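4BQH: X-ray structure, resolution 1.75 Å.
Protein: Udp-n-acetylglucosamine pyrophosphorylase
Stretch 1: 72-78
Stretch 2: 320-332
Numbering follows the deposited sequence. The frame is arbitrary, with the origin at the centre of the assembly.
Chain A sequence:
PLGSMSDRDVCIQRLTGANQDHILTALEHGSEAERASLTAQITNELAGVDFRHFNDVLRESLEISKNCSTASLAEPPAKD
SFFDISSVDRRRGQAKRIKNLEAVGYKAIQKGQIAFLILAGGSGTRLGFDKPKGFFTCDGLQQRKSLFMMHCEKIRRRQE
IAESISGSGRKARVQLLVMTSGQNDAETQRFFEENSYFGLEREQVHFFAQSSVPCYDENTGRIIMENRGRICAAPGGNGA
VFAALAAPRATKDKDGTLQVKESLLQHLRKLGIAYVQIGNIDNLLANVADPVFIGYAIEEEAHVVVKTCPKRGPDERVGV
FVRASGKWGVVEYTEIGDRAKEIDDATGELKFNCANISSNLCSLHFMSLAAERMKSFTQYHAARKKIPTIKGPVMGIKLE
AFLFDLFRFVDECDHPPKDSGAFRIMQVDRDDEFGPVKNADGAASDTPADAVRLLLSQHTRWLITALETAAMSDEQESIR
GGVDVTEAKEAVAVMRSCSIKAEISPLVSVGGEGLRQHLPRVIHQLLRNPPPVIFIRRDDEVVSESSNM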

# COMPACT_ATOMS: atom_id res chain seq x y z
N SER A 72 25.18 8.85 9.11
CA SER A 72 26.20 9.45 8.27
C SER A 72 26.79 8.44 7.30
O SER A 72 27.56 8.82 6.40
CB SER A 72 27.30 10.10 9.11
OG SER A 72 27.40 9.49 10.39
N LEU A 73 26.44 7.17 7.48
CA LEU A 73 26.91 6.12 6.58
C LEU A 73 26.09 6.09 5.27
O LEU A 73 26.47 5.41 4.32
CB LEU A 73 26.85 4.74 7.26
CG LEU A 73 27.63 4.47 8.55
CD1 LEU A 73 27.23 3.12 9.13
CD2 LEU A 73 29.13 4.53 8.29
N ALA A 74 24.98 6.83 5.23
CA ALA A 74 24.01 6.71 4.14
C ALA A 74 24.57 7.28 2.83
O ALA A 74 25.17 8.36 2.82
CB ALA A 74 22.70 7.42 4.52
N GLU A 75 24.41 6.53 1.74
CA GLU A 75 24.76 6.99 0.41
C GLU A 75 23.52 6.98 -0.47
O GLU A 75 22.64 6.13 -0.30
CB GLU A 75 25.81 6.09 -0.23
CG GLU A 75 27.15 6.08 0.50
CD GLU A 75 27.91 7.39 0.38
OE1 GLU A 75 27.60 8.21 -0.51
OE2 GLU A 75 28.83 7.61 1.20
N PRO A 76 23.45 7.90 -1.44
CA PRO A 76 22.33 7.86 -2.37
C PRO A 76 22.49 6.72 -3.39
O PRO A 76 23.61 6.22 -3.57
CB PRO A 76 22.41 9.23 -3.08
CG PRO A 76 23.81 9.68 -2.94
CD PRO A 76 24.40 9.00 -1.73
N PRO A 77 21.38 6.31 -4.04
CA PRO A 77 21.48 5.43 -5.20
C PRO A 77 22.44 6.06 -6.21
O PRO A 77 22.40 7.27 -6.43
CB PRO A 77 20.04 5.45 -5.76
CG PRO A 77 19.19 5.69 -4.56
CD PRO A 77 19.97 6.65 -3.72
N ALA A 78 23.32 5.26 -6.79
CA ALA A 78 24.28 5.81 -7.74
C ALA A 78 23.53 6.45 -8.91
O ALA A 78 22.50 5.93 -9.35
CB ALA A 78 25.23 4.72 -8.22
N VAL A 320 13.64 9.39 2.12
CA VAL A 320 14.35 9.05 0.87
C VAL A 320 15.11 7.75 1.03
O VAL A 320 15.55 7.40 2.14
CB VAL A 320 15.32 10.15 0.38
CG1 VAL A 320 14.54 11.43 0.03
CG2 VAL A 320 16.39 10.43 1.45
N PHE A 321 15.21 7.01 -0.08
CA PHE A 321 15.96 5.75 -0.05
C PHE A 321 17.45 5.98 -0.07
O PHE A 321 17.97 6.85 -0.80
CB PHE A 321 15.56 4.83 -1.20
CG PHE A 321 14.33 4.04 -0.90
CD1 PHE A 321 13.09 4.57 -1.17
CD2 PHE A 321 14.41 2.79 -0.27
CE1 PHE A 321 11.93 3.87 -0.85
CE2 PHE A 321 13.26 2.06 0.03
CZ PHE A 321 12.02 2.63 -0.25
N VAL A 322 18.14 5.20 0.76
CA VAL A 322 19.60 5.27 0.88
C VAL A 322 20.15 3.85 1.03
O VAL A 322 19.43 2.93 1.39
CB VAL A 322 20.05 6.09 2.12
CG1 VAL A 322 19.37 7.46 2.15
CG2 VAL A 322 19.75 5.35 3.41
N ARG A 323 21.45 3.71 0.76
CA ARG A 323 22.16 2.47 1.08
C ARG A 323 23.26 2.80 2.08
O ARG A 323 24.06 3.72 1.86
CB ARG A 323 22.76 1.84 -0.17
CG ARG A 323 23.15 0.38 0.07
CD ARG A 323 23.82 -0.24 -1.14
NE ARG A 323 25.16 0.29 -1.33
CZ ARG A 323 25.91 0.04 -2.40
NH1 ARG A 323 25.44 -0.73 -3.37
NH2 ARG A 323 27.12 0.57 -2.51
N ALA A 324 23.28 2.08 3.19
CA ALA A 324 24.28 2.32 4.24
C ALA A 324 24.97 1.03 4.55
O ALA A 324 24.33 0.05 4.93
CB ALA A 324 23.61 2.88 5.48
N SER A 325 26.30 1.00 4.37
CA SER A 325 27.07 -0.23 4.57
C SER A 325 26.47 -1.40 3.79
O SER A 325 26.35 -2.53 4.29
CB SER A 325 27.19 -0.57 6.06
OG SER A 325 27.85 0.46 6.77
N GLY A 326 26.09 -1.10 2.55
CA GLY A 326 25.50 -2.08 1.66
C GLY A 326 24.05 -2.50 1.95
O GLY A 326 23.54 -3.42 1.30
N LYS A 327 23.37 -1.82 2.87
CA LYS A 327 22.00 -2.19 3.27
C LYS A 327 21.03 -1.08 2.89
O LYS A 327 21.26 0.08 3.24
CB LYS A 327 21.92 -2.43 4.78
CG LYS A 327 22.93 -3.44 5.34
CD LYS A 327 22.77 -4.82 4.73
CE LYS A 327 24.03 -5.66 5.02
NZ LYS A 327 23.75 -7.12 5.04
N TRP A 328 19.95 -1.44 2.21
CA TRP A 328 18.98 -0.44 1.76
C TRP A 328 17.96 -0.13 2.81
O TRP A 328 17.49 -1.02 3.52
CB TRP A 328 18.25 -0.96 0.53
CG TRP A 328 19.14 -0.91 -0.67
CD1 TRP A 328 19.87 -1.95 -1.22
CD2 TRP A 328 19.45 0.27 -1.48
NE1 TRP A 328 20.59 -1.52 -2.31
CE2 TRP A 328 20.37 -0.19 -2.53
CE3 TRP A 328 19.06 1.60 -1.46
CZ2 TRP A 328 20.89 0.67 -3.49
CZ3 TRP A 328 19.59 2.46 -2.45
CH2 TRP A 328 20.48 2.00 -3.43
N GLY A 329 17.58 1.15 2.89
CA GLY A 329 16.58 1.59 3.83
C GLY A 329 16.12 3.00 3.48
O GLY A 329 16.40 3.51 2.40
N VAL A 330 15.39 3.61 4.41
CA VAL A 330 14.85 4.97 4.21
C VAL A 330 15.30 5.86 5.34
O VAL A 330 15.25 5.46 6.53
CB VAL A 330 13.31 4.96 4.12
CG1 VAL A 330 12.72 6.38 4.14
CG2 VAL A 330 12.85 4.23 2.87
N VAL A 331 15.72 7.06 5.00
CA VAL A 331 16.05 8.07 6.01
C VAL A 331 14.94 9.10 5.96
O VAL A 331 14.72 9.72 4.91
CB VAL A 331 17.41 8.75 5.74
CG1 VAL A 331 17.60 9.97 6.64
CG2 VAL A 331 18.55 7.75 5.96
N GLU A 332 14.24 9.24 7.08
CA GLU A 332 13.08 10.13 7.18
C GLU A 332 13.54 11.59 7.24
O GLU A 332 14.69 11.87 7.59
CB GLU A 332 12.22 9.75 8.41
CG GLU A 332 11.86 8.26 8.51
CD GLU A 332 10.61 7.83 7.73
OE1 GLU A 332 10.51 8.10 6.51
OE2 GLU A 332 9.73 7.18 8.34
O HOH W 1 27.53 3.37 3.33

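The contact is a short antiparallel addition to the edge of a hairpin. Stretch 2 supplies the hairpin, strands 320-324 and 327-331 joined by a type I' turn from Ala324 to Lys327, and its first strand spends alternate backbone groups on its partner. Val320, Val322 and Ala324 each pair inward: Val322 N gives to Gly329 O at 2.9 Å and Ala324 N to Lys327 O at 2.8 Å, while the carbonyls of these residues are taken by amides of the second strand. That leaves the N and O of Arg323 facing the other way, and one residue of stretch 1 satisfies both. Glu75 N donates to Arg323 O at 2.8 Å, and Arg323 N donates to Glu75 O at 2.9 Å, the second nearly straight at 168°. Glu75 O also lies 3.4 Å from Val322 CA, a CA-H...O contact that supplements the stronger bond.

Farther along, where the chains no longer pair directly, a water takes over. It donates to Leu73 O at 2.5 Å and accepts from Ser325 N at 2.9 Å, so a carbonyl and an amide that would otherwise lack each other are joined through one molecule. In the opposite direction the ladder does not continue at Pro77, which has no amide hydrogen, and Phe321 O is met instead by Pro77 CD, in van der Waals contact at 3.5 Å.

Side chains add an apolar layer to this polar frame. Ala74 CA and Ala324 CA are 4.4 Å apart, and the methyls of the two residues lie on the same face of the sheet. Ala74 CB packs against Val322 CG2 at 3.8 Å and reaches Val331 CG2 at 4.4 Å, while Leu73 CB lies 4.1 Å from Ala324 CB. Pro77, buried, brings its CG to 3.9 Å from Trp328 CZ3, near the ring plane, and so meets the indole at its edge; the proline ring gives apolar surface to that edge but has no N-H for Phe321 O, which gets no hydrogen bond from stretch 1.

Glu75 and Arg323 have their side chains on the other face, and both residues are exposed. The end of the Glu75 side chain leads away, and the hydrogen bonds of this pair are both backbone; charged residues suit these exposed positions, and no salt bridge links the two. The turn has its own rule: Ser325 and Gly326 both adopt positive phi, which favours glycine at 326. In all, 386 Å² is buried, a modest area organised around two direct hydrogen bonds, one bridging water and a few close-packed apolar groups.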